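Local coordinates for protein putative S-adenosyl-L-methionine-dependent Methyltransferase (Methanococcus maripaludis, PDB 3DLC) that binds S-adenosylmethionine in a Rossmann-type fold and is probably a methyltransferase, perhaps acting on sterol-like substrates, at residues 177-187 with 200-209; 32-42 with 140-148. All coordinates share one frame; numbering follows the deposited sequence.

Interaction 1: residues 177-187 with 200-209; sequences NISQENVERFQ and IILGDEGFWI. Unlike the reference sequence in segment 200-209: Gly203 (reference Glu). With ACT (acetate ion), chain B.
Phe207 and Leu202 receive most of the apolar side chains that helix 180-187 and the turn before it bring to the hairpin of strands 200-203 and 206-209. Ile178 meets both: its CG2 lies 3.5 Å from Leu202 CD1, and its CD1 packs on Phe207 CB. Val183 reaches the Phe207 ring edge: Val183 CG2 is 3.7 Å from Phe207 CE1, since this branch lies beside the backbone N while CG1 is anti to it (chi1 176°). Val183 and Ile200 run past each other in opposite directions, Val183 CG1 4.1 Å from Ile200 CG2. Ile200 CD1 ends against the helix backbone, 3.4 Å from Gln187 N. Phe186 crosses both Phe207 and Ile209 at about a right angle, with its CG 3.7 Å from Ile209 CD1.

One face of the Phe207 ring takes a CH-pi contact from Asn182 CB, which lies 4.0 Å from the ring centroid and toward the rim.

Side-chain hydrogen bonds stay within a segment or go outside the pair. Asn182 ND2 donates an almost straight bond to Asn177 O (2.9 Å, 173°), with the acceptor in the amide plane. This ties the helix to Asn177, which opens the inverse gamma turn centred on Ile178. Ser179 is the N-cap: its OG accepts from Glu181 N and also hydrogen-bonds Lys176 O. Arg185 grips an acetate, probably from the crystallisation liquor, through NE and NH2.

Helix 180-187 thus packs along the hairpin at the edge of the methyltransferase sheet. No hydrogen bond crosses the contact. The join rests on apolar and CH-pi packing, while polar groups shape the helix start.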
loop_
_atom_site.group_PDB
_atom_site.type_symbol
_atom_site.label_atom_id
_atom_site.label_comp_id
_atom_site.label_asym_id
_atom_site.label_seq_id
_atom_site.Cartn_x
_atom_site.Cartn_y
_atom_site.Cartn_z
ATOM N N ASN A 177 -8.187 -11.948 2.748
ATOM C CA ASN A 177 -7.814 -10.600 2.334
ATOM C C ASN A 177 -8.369 -10.213 0.954
ATOM O O ASN A 177 -8.987 -9.165 0.790
ATOM C CB ASN A 177 -6.292 -10.437 2.308
ATOM C CG ASN A 177 -5.670 -10.441 3.690
ATOM O OD1 ASN A 177 -6.345 -10.234 4.687
ATOM N ND2 ASN A 177 -4.381 -10.677 3.741
ATOM N N ILE A 178 -8.150 -11.088 -0.016
ATOM C CA ILE A 178 -8.486 -10.776 -1.405
ATOM C C ILE A 178 -9.823 -11.423 -1.721
ATOM O O ILE A 178 -9.909 -12.403 -2.445
ATOM C CB ILE A 178 -7.368 -11.241 -2.363
ATOM C CG1 ILE A 178 -5.980 -10.812 -1.878
ATOM C CG2 ILE A 178 -7.634 -10.727 -3.791
ATOM C CD1 ILE A 178 -5.800 -9.313 -1.711
ATOM N N SER A 179 -10.884 -10.884 -1.128
ATOM C CA SER A 179 -12.204 -11.401 -1.343
ATOM C C SER A 179 -13.299 -10.393 -1.091
ATOM O O SER A 179 -13.057 -9.254 -0.674
ATOM C CB SER A 179 -12.474 -12.589 -0.431
ATOM O OG SER A 179 -12.681 -12.158 0.879
ATOM N N GLN A 180 -14.540 -10.846 -1.332
ATOM C CA GLN A 180 -15.689 -9.963 -1.195
ATOM C C GLN A 180 -15.971 -9.584 0.238
ATOM O O GLN A 180 -16.718 -8.649 0.490
ATOM C CB GLN A 180 -16.908 -10.498 -1.929
ATOM C CG GLN A 180 -16.710 -10.365 -3.423
ATOM C CD GLN A 180 -18.017 -10.555 -4.140
ATOM O OE1 GLN A 180 -18.965 -9.778 -3.910
ATOM N NE2 GLN A 180 -18.115 -11.596 -4.978
ATOM N N GLU A 181 -15.383 -10.308 1.186
ATOM C CA GLU A 181 -15.543 -9.914 2.593
ATOM C C GLU A 181 -15.019 -8.501 2.786
ATOM O O GLU A 181 -15.628 -7.681 3.477
ATOM C CB GLU A 181 -14.806 -10.861 3.510
ATOM N N ASN A 182 -13.881 -8.212 2.192
ATOM C CA ASN A 182 -13.258 -6.906 2.264
ATOM C C ASN A 182 -13.917 -5.909 1.362
ATOM O O ASN A 182 -13.894 -4.705 1.695
ATOM C CB ASN A 182 -11.747 -6.977 2.098
ATOM C CG ASN A 182 -11.094 -7.394 3.367
ATOM O OD1 ASN A 182 -11.550 -7.004 4.464
ATOM N ND2 ASN A 182 -10.063 -8.188 3.266
ATOM N N VAL A 183 -14.488 -6.369 0.249
ATOM C CA VAL A 183 -15.217 -5.428 -0.576
ATOM C C VAL A 183 -16.367 -4.872 0.273
ATOM O O VAL A 183 -16.561 -3.635 0.334
ATOM C CB VAL A 183 -15.705 -6.052 -1.865
ATOM C CG1 VAL A 183 -16.534 -5.060 -2.639
ATOM C CG2 VAL A 183 -14.505 -6.537 -2.711
ATOM N N GLU A 184 -17.099 -5.753 0.950
ATOM C CA GLU A 184 -18.202 -5.341 1.792
ATOM C C GLU A 184 -17.752 -4.509 2.980
ATOM O O GLU A 184 -18.302 -3.458 3.312
ATOM C CB GLU A 184 -18.958 -6.549 2.309
ATOM C CG GLU A 184 -20.065 -6.123 3.250
ATOM C CD GLU A 184 -21.333 -6.865 3.003
ATOM O OE1 GLU A 184 -21.763 -6.874 1.831
ATOM O OE2 GLU A 184 -21.930 -7.381 3.965
ATOM N N ARG A 185 -16.722 -4.987 3.647
ATOM C CA ARG A 185 -16.230 -4.289 4.828
ATOM C C ARG A 185 -15.885 -2.843 4.505
ATOM O O ARG A 185 -16.289 -1.906 5.199
ATOM C CB ARG A 185 -14.991 -4.961 5.410
ATOM C CG ARG A 185 -14.440 -4.299 6.670
ATOM C CD ARG A 185 -13.150 -4.900 7.191
ATOM N NE ARG A 185 -12.843 -4.217 8.447
ATOM C CZ ARG A 185 -11.653 -4.074 8.995
ATOM N NH1 ARG A 185 -10.589 -4.562 8.431
ATOM N NH2 ARG A 185 -11.553 -3.411 10.127
ATOM N N PHE A 186 -15.098 -2.672 3.452
ATOM C CA PHE A 186 -14.602 -1.342 3.098
ATOM C C PHE A 186 -15.635 -0.452 2.434
ATOM O O PHE A 186 -15.592 0.752 2.627
ATOM C CB PHE A 186 -13.236 -1.434 2.420
ATOM C CG PHE A 186 -12.182 -1.809 3.382
ATOM C CD1 PHE A 186 -11.721 -0.866 4.289
ATOM C CD2 PHE A 186 -11.718 -3.083 3.485
ATOM C CE1 PHE A 186 -10.799 -1.211 5.248
ATOM C CE2 PHE A 186 -10.797 -3.433 4.425
ATOM C CZ PHE A 186 -10.333 -2.507 5.317
ATOM N N GLN A 187 -16.579 -1.038 1.704
ATOM C CA GLN A 187 -17.699 -0.256 1.216
ATOM C C GLN A 187 -18.391 0.358 2.432
ATOM O O GLN A 187 -18.739 1.539 2.442
ATOM C CB GLN A 187 -18.663 -1.178 0.434
ATOM C CG GLN A 187 -19.981 -0.761 0.048
ATOM C CD GLN A 187 -20.792 -1.983 -0.465
ATOM O OE1 GLN A 187 -21.960 -1.856 -0.715
ATOM N NE2 GLN A 187 -20.133 -3.149 -0.631
ATOM N N ILE A 200 -14.449 0.007 -5.583
ATOM C CA ILE A 200 -13.695 -1.030 -4.855
ATOM C C ILE A 200 -13.705 -2.204 -5.795
ATOM O O ILE A 200 -14.773 -2.677 -6.172
ATOM C CB ILE A 200 -14.260 -1.366 -3.491
ATOM C CG1 ILE A 200 -14.305 -0.124 -2.597
ATOM C CG2 ILE A 200 -13.426 -2.435 -2.832
ATOM C CD1 ILE A 200 -14.969 -0.350 -1.240
ATOM N N ILE A 201 -12.527 -2.660 -6.186
ATOM C CA ILE A 201 -12.372 -3.702 -7.212
ATOM C C ILE A 201 -11.758 -4.966 -6.656
ATOM O O ILE A 201 -10.967 -4.944 -5.695
ATOM C CB ILE A 201 -11.489 -3.254 -8.413
ATOM C CG1 ILE A 201 -10.049 -3.002 -7.995
ATOM C CG2 ILE A 201 -12.078 -2.004 -9.128
ATOM C CD1 ILE A 201 -9.181 -2.737 -9.196
ATOM N N LEU A 202 -12.104 -6.072 -7.289
ATOM C CA LEU A 202 -11.553 -7.368 -6.965
ATOM C C LEU A 202 -11.426 -8.143 -8.258
ATOM O O LEU A 202 -12.397 -8.363 -8.949
ATOM C CB LEU A 202 -12.448 -8.085 -5.957
ATOM C CG LEU A 202 -12.089 -9.494 -5.591
ATOM C CD1 LEU A 202 -10.773 -9.574 -4.871
ATOM C CD2 LEU A 202 -13.238 -10.098 -4.752
ATOM N N GLY A 203 -10.208 -8.546 -8.569
ATOM C CA GLY A 203 -9.956 -9.303 -9.768
ATOM C C GLY A 203 -8.578 -9.895 -9.773
ATOM O O GLY A 203 -7.935 -10.011 -8.737
ATOM N N ASP A 204 -8.109 -10.244 -10.952
ATOM C CA ASP A 204 -6.824 -10.942 -11.044
ATOM C C ASP A 204 -5.652 -10.102 -10.570
ATOM O O ASP A 204 -4.608 -10.652 -10.250
ATOM C CB ASP A 204 -6.594 -11.485 -12.457
ATOM C CG ASP A 204 -7.529 -12.664 -12.799
ATOM O OD1 ASP A 204 -8.089 -13.323 -11.901
ATOM O OD2 ASP A 204 -7.668 -12.979 -13.981
ATOM N N GLU A 205 -5.811 -8.801 -10.513
ATOM C CA GLU A 205 -4.715 -7.947 -10.092
ATOM C C GLU A 205 -4.710 -7.706 -8.604
ATOM O O GLU A 205 -3.772 -7.147 -8.041
ATOM C CB GLU A 205 -4.779 -6.607 -10.802
ATOM C CG GLU A 205 -5.964 -5.747 -10.395
ATOM C CD GLU A 205 -7.195 -5.858 -11.283
ATOM O OE1 GLU A 205 -7.682 -6.978 -11.680
ATOM O OE2 GLU A 205 -7.715 -4.762 -11.575
ATOM N N GLY A 206 -5.779 -8.145 -7.977
ATOM C CA GLY A 206 -5.936 -8.054 -6.515
ATOM C C GLY A 206 -7.221 -7.373 -6.068
ATOM O O GLY A 206 -8.205 -7.311 -6.821
ATOM N N PHE A 207 -7.179 -6.887 -4.830
ATOM C CA PHE A 207 -8.281 -6.166 -4.159
ATOM C C PHE A 207 -7.790 -4.736 -3.980
ATOM O O PHE A 207 -6.749 -4.528 -3.355
ATOM C CB PHE A 207 -8.553 -6.787 -2.791
ATOM C CG PHE A 207 -9.381 -5.894 -1.888
ATOM C CD1 PHE A 207 -10.749 -5.778 -2.046
ATOM C CD2 PHE A 207 -8.797 -5.130 -0.922
ATOM C CE1 PHE A 207 -11.475 -4.929 -1.235
ATOM C CE2 PHE A 207 -9.546 -4.282 -0.098
ATOM C CZ PHE A 207 -10.862 -4.198 -0.267
ATOM N N TRP A 208 -8.531 -3.738 -4.484
ATOM C CA TRP A 208 -8.057 -2.349 -4.423
ATOM C C TRP A 208 -9.219 -1.389 -4.228
ATOM O O TRP A 208 -10.248 -1.477 -4.894
ATOM C CB TRP A 208 -7.276 -1.976 -5.681
ATOM C CG TRP A 208 -6.124 -2.913 -5.941
ATOM C CD1 TRP A 208 -6.129 -4.012 -6.747
ATOM C CD2 TRP A 208 -4.839 -2.870 -5.340
ATOM N NE1 TRP A 208 -4.913 -4.640 -6.692
ATOM C CE2 TRP A 208 -4.101 -3.959 -5.834
ATOM C CE3 TRP A 208 -4.231 -2.011 -4.432
ATOM C CZ2 TRP A 208 -2.768 -4.191 -5.463
ATOM C CZ3 TRP A 208 -2.893 -2.237 -4.064
ATOM C CH2 TRP A 208 -2.196 -3.320 -4.580
ATOM N N ILE A 209 -8.997 -0.443 -3.312
ATOM C CA ILE A 209 -9.918 0.630 -2.974
ATOM C C ILE A 209 -9.465 1.884 -3.691
ATOM O O ILE A 209 -8.356 2.369 -3.470
ATOM C CB ILE A 209 -9.932 0.833 -1.452
ATOM C CG1 ILE A 209 -10.396 -0.433 -0.714
ATOM C CG2 ILE A 209 -10.776 2.050 -1.084
ATOM C CD1 ILE A 209 -9.999 -0.468 0.770
HETATM C C ACT B . -14.809 -1.831 10.678
HETATM O O ACT B . -13.983 -2.188 11.557
HETATM O OXT ACT B . -15.052 -2.645 9.741
HETATM C CH3 ACT B . -15.473 -0.494 10.773
#

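Interaction 2: residues 32-42 with 140-148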
loop_
_atom_site.group_PDB
_atom_site.type_symbol
_atom_site.label_atom_id
_atom_site.label_comp_id
_atom_site.label_asym_id
_atom_site.label_seq_id
_atom_site.Cartn_x
_atom_site.Cartn_y
_atom_site.Cartn_z
ATOM N N ILE A 32 2.371 -3.802 -10.643
ATOM C CA ILE A 32 1.398 -3.006 -9.926
ATOM C C ILE A 32 1.606 -1.532 -10.264
ATOM O O ILE A 32 0.631 -0.785 -10.486
ATOM C CB ILE A 32 1.465 -3.266 -8.424
ATOM C CG1 ILE A 32 0.996 -4.711 -8.126
ATOM C CG2 ILE A 32 0.597 -2.260 -7.665
ATOM C CD1 ILE A 32 1.265 -5.191 -6.696
ATOM N N ALA A 33 2.851 -1.069 -10.283
ATOM C CA ALA A 33 3.126 0.318 -10.658
ATOM C C ALA A 33 2.600 0.649 -12.042
ATOM O O ALA A 33 1.982 1.680 -12.271
ATOM C CB ALA A 33 4.634 0.601 -10.551
ATOM N N GLU A 34 2.827 -0.257 -12.982
ATOM C CA GLU A 34 2.343 -0.082 -14.333
ATOM C C GLU A 34 0.826 -0.053 -14.359
ATOM O O GLU A 34 0.216 0.765 -15.062
ATOM C CB GLU A 34 2.892 -1.213 -15.206
ATOM C CG GLU A 34 2.394 -1.218 -16.613
ATOM C CD GLU A 34 3.033 -2.297 -17.447
ATOM O OE1 GLU A 34 3.074 -3.463 -17.054
ATOM O OE2 GLU A 34 3.517 -1.943 -18.503
ATOM N N ASN A 35 0.190 -0.932 -13.591
ATOM C CA ASN A 35 -1.263 -0.958 -13.514
ATOM C C ASN A 35 -1.793 0.399 -13.033
ATOM O O ASN A 35 -2.788 0.915 -13.578
ATOM C CB ASN A 35 -1.769 -2.045 -12.564
ATOM C CG ASN A 35 -1.595 -3.436 -13.107
ATOM O OD1 ASN A 35 -1.385 -3.615 -14.312
ATOM N ND2 ASN A 35 -1.730 -4.432 -12.229
ATOM N N ILE A 36 -1.137 0.982 -12.020
ATOM C CA ILE A 36 -1.569 2.240 -11.444
ATOM C C ILE A 36 -1.397 3.376 -12.460
ATOM O O ILE A 36 -2.300 4.221 -12.650
ATOM C CB ILE A 36 -0.781 2.528 -10.148
ATOM C CG1 ILE A 36 -1.166 1.515 -9.067
ATOM C CG2 ILE A 36 -0.981 3.982 -9.689
ATOM C CD1 ILE A 36 -0.141 1.461 -7.923
ATOM N N ILE A 37 -0.253 3.416 -13.109
ATOM C CA ILE A 37 0.008 4.431 -14.141
ATOM C C ILE A 37 -1.018 4.331 -15.248
ATOM O O ILE A 37 -1.568 5.344 -15.703
ATOM C CB ILE A 37 1.469 4.311 -14.646
ATOM C CG1 ILE A 37 2.421 4.754 -13.532
ATOM C CG2 ILE A 37 1.654 5.110 -15.956
ATOM C CD1 ILE A 37 3.867 4.394 -13.743
ATOM N N ASN A 38 -1.257 3.110 -15.702
ATOM C CA ASN A 38 -2.183 2.905 -16.814
ATOM C C ASN A 38 -3.609 3.237 -16.426
ATOM O O ASN A 38 -4.372 3.758 -17.243
ATOM C CB ASN A 38 -2.132 1.475 -17.307
ATOM C CG ASN A 38 -0.866 1.157 -18.073
ATOM O OD1 ASN A 38 -0.093 2.060 -18.417
ATOM N ND2 ASN A 38 -0.611 -0.132 -18.307
ATOM N N ARG A 39 -3.990 2.946 -15.185
ATOM C CA ARG A 39 -5.365 3.132 -14.796
ATOM C C ARG A 39 -5.767 4.615 -14.688
ATOM O O ARG A 39 -6.851 4.985 -15.095
ATOM C CB ARG A 39 -5.620 2.356 -13.511
ATOM C CG ARG A 39 -7.066 2.163 -13.257
ATOM C CD ARG A 39 -7.351 1.220 -12.095
ATOM N NE ARG A 39 -8.777 1.180 -11.892
ATOM C CZ ARG A 39 -9.555 0.099 -11.919
ATOM N NH1 ARG A 39 -9.085 -1.144 -11.916
ATOM N NH2 ARG A 39 -10.843 0.278 -11.819
ATOM N N PHE A 40 -4.919 5.431 -14.014
ATOM C CA PHE A 40 -5.256 6.794 -13.752
ATOM C C PHE A 40 -4.579 7.822 -14.610
ATOM O O PHE A 40 -5.058 8.942 -14.676
ATOM C CB PHE A 40 -4.996 7.117 -12.286
ATOM C CG PHE A 40 -5.594 6.132 -11.318
ATOM C CD1 PHE A 40 -6.953 5.926 -11.251
ATOM C CD2 PHE A 40 -4.786 5.384 -10.501
ATOM C CE1 PHE A 40 -7.488 5.025 -10.368
ATOM C CE2 PHE A 40 -5.310 4.473 -9.615
ATOM C CZ PHE A 40 -6.672 4.293 -9.552
ATOM N N GLY A 41 -3.494 7.476 -15.275
ATOM C CA GLY A 41 -2.807 8.464 -16.092
ATOM C C GLY A 41 -2.114 9.562 -15.306
ATOM O O GLY A 41 -1.792 10.605 -15.889
ATOM N N ILE A 42 -1.895 9.344 -14.002
ATOM C CA ILE A 42 -1.173 10.287 -13.130
ATOM C C ILE A 42 0.277 9.855 -13.137
ATOM O O ILE A 42 0.583 8.715 -12.782
ATOM C CB ILE A 42 -1.724 10.347 -11.692
ATOM C CG1 ILE A 42 -3.264 10.457 -11.648
ATOM C CG2 ILE A 42 -1.094 11.527 -10.965
ATOM C CD1 ILE A 42 -3.866 10.094 -10.289
ATOM N N SER A 140 -8.078 17.297 -4.096
ATOM C CA SER A 140 -9.278 17.289 -4.918
ATOM C C SER A 140 -8.861 16.880 -6.332
ATOM O O SER A 140 -7.946 17.451 -6.926
ATOM C CB SER A 140 -9.947 18.668 -4.905
ATOM O OG SER A 140 -11.146 18.668 -5.645
ATOM N N GLY A 141 -9.569 15.907 -6.880
ATOM C CA GLY A 141 -9.233 15.287 -8.153
ATOM C C GLY A 141 -8.250 14.139 -8.053
ATOM O O GLY A 141 -7.980 13.480 -9.030
ATOM N N GLY A 142 -7.733 13.902 -6.859
ATOM C CA GLY A 142 -6.797 12.824 -6.584
ATOM C C GLY A 142 -7.443 11.455 -6.578
ATOM O O GLY A 142 -8.658 11.332 -6.441
ATOM N N LYS A 143 -6.590 10.428 -6.632
ATOM C CA LYS A 143 -7.004 9.023 -6.675
ATOM C C LYS A 143 -6.257 8.195 -5.640
ATOM O O LYS A 143 -5.122 8.527 -5.279
ATOM C CB LYS A 143 -6.708 8.397 -8.058
ATOM C CG LYS A 143 -7.357 9.086 -9.256
ATOM C CD LYS A 143 -8.830 8.836 -9.320
ATOM C CE LYS A 143 -9.448 9.482 -10.548
ATOM N NZ LYS A 143 -10.873 9.199 -10.651
ATOM N N THR A 144 -6.885 7.106 -5.202
ATOM C CA THR A 144 -6.216 6.120 -4.359
ATOM C C THR A 144 -6.192 4.751 -5.036
ATOM O O THR A 144 -6.971 4.457 -5.931
ATOM C CB THR A 144 -6.847 5.962 -2.950
ATOM O OG1 THR A 144 -8.063 5.198 -2.998
ATOM C CG2 THR A 144 -7.152 7.287 -2.309
ATOM N N TYR A 145 -5.295 3.897 -4.542
ATOM C CA TYR A 145 -5.191 2.497 -4.985
ATOM C C TYR A 145 -4.625 1.761 -3.776
ATOM O O TYR A 145 -3.420 1.617 -3.608
ATOM C CB TYR A 145 -4.298 2.416 -6.204
ATOM C CG TYR A 145 -4.377 1.121 -6.989
ATOM C CD1 TYR A 145 -5.367 0.905 -7.934
ATOM C CD2 TYR A 145 -3.410 0.140 -6.853
ATOM C CE1 TYR A 145 -5.394 -0.222 -8.704
ATOM C CE2 TYR A 145 -3.434 -0.992 -7.631
ATOM C CZ TYR A 145 -4.428 -1.175 -8.557
ATOM O OH TYR A 145 -4.401 -2.315 -9.320
ATOM N N ILE A 146 -5.551 1.338 -2.911
ATOM C CA ILE A 146 -5.222 0.828 -1.557
ATOM C C ILE A 146 -5.774 -0.566 -1.395
ATOM O O ILE A 146 -6.986 -0.794 -1.490
ATOM C CB ILE A 146 -5.823 1.773 -0.486
ATOM C CG1 ILE A 146 -5.147 3.150 -0.574
ATOM C CG2 ILE A 146 -5.744 1.150 0.899
ATOM C CD1 ILE A 146 -5.883 4.238 0.153
ATOM N N GLY A 147 -4.893 -1.535 -1.164
ATOM C CA GLY A 147 -5.376 -2.911 -1.109
ATOM C C GLY A 147 -4.238 -3.882 -1.083
ATOM O O GLY A 147 -3.266 -3.680 -0.342
ATOM N N GLY A 148 -4.342 -4.914 -1.891
ATOM C CA GLY A 148 -3.286 -5.921 -1.977
ATOM C C GLY A 148 -3.441 -6.804 -3.173
ATOM O O GLY A 148 -4.466 -6.796 -3.813
HETATM O O HOH W 1 -2.482 -4.312 -9.388
#
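Tyr145 lies against helix 32-40, with Ile36 over one ring face. Ile36 CG1 is 3.4 Å from Tyr145 CD2 and makes a CH-pi contact offset toward the rim. Ile32 CG2 and Arg39 CD touch the same ring farther out. The ring also stacks with Trp208 of the next strand. The hydroxyl is linked to the helix by water: Tyr145 OH is 2.8 Å from a water that accepts from Asn35 ND2, and that amide nitrogen also donates to Gly151 O.

Phe40 ends the helix. Lys143 CB sits 4.0 Å from its ring centroid, close to the normal (9°), and Arg39 CB lies over the opposite face. The ring edge meets Tyr145, with Phe40 CE2 3.9 Å from Tyr145 CD1. A leucine at Phe40 would probably leave Lys143 CB without its ring face and Tyr145 CD1 without its edge partner.

Lys143 CG lies anti to the carbonyl carbon (chi1 -58°), 3.8 Å from both Phe40 CD1 and Ile42 CD1; the bend at chi2 then carries CD along the Phe40 ring. Its NZ hydrogen-bonds Ser212 OG.

The helix therefore covers one side of inner strand 142-146 in the Rossmann-type sheet. Its grip is aromatic and aliphatic; direct hydrogen bonds are absent, and one water joins the polar ends.

Overall arrangement
Both contacts pack a helix on the same sheet, whose strands 142-148 and 206-211 are antiparallel neighbours. Interaction 2 uses an inner strand; interaction 1 uses the hairpin whose first strand, 198-203, is the sheet edge. Interaction 2 is the more buried (4 of 9 touching residues against 4 of 13) and nearer the chain centre. Backbone bonds join them: Ile209 N to Ile146 O and Phe207 O to Gly148 N, both probable. Trp208 of interaction 1 stacks on Tyr145 of interaction 2. Interaction 1 gathers aliphatic branches about Phe207 and Phe186; interaction 2 uses the ring faces of Tyr145 and Phe40. The side chains of Ile32 and Asn177 both come within about 8 Å of bound S-adenosylmethionine.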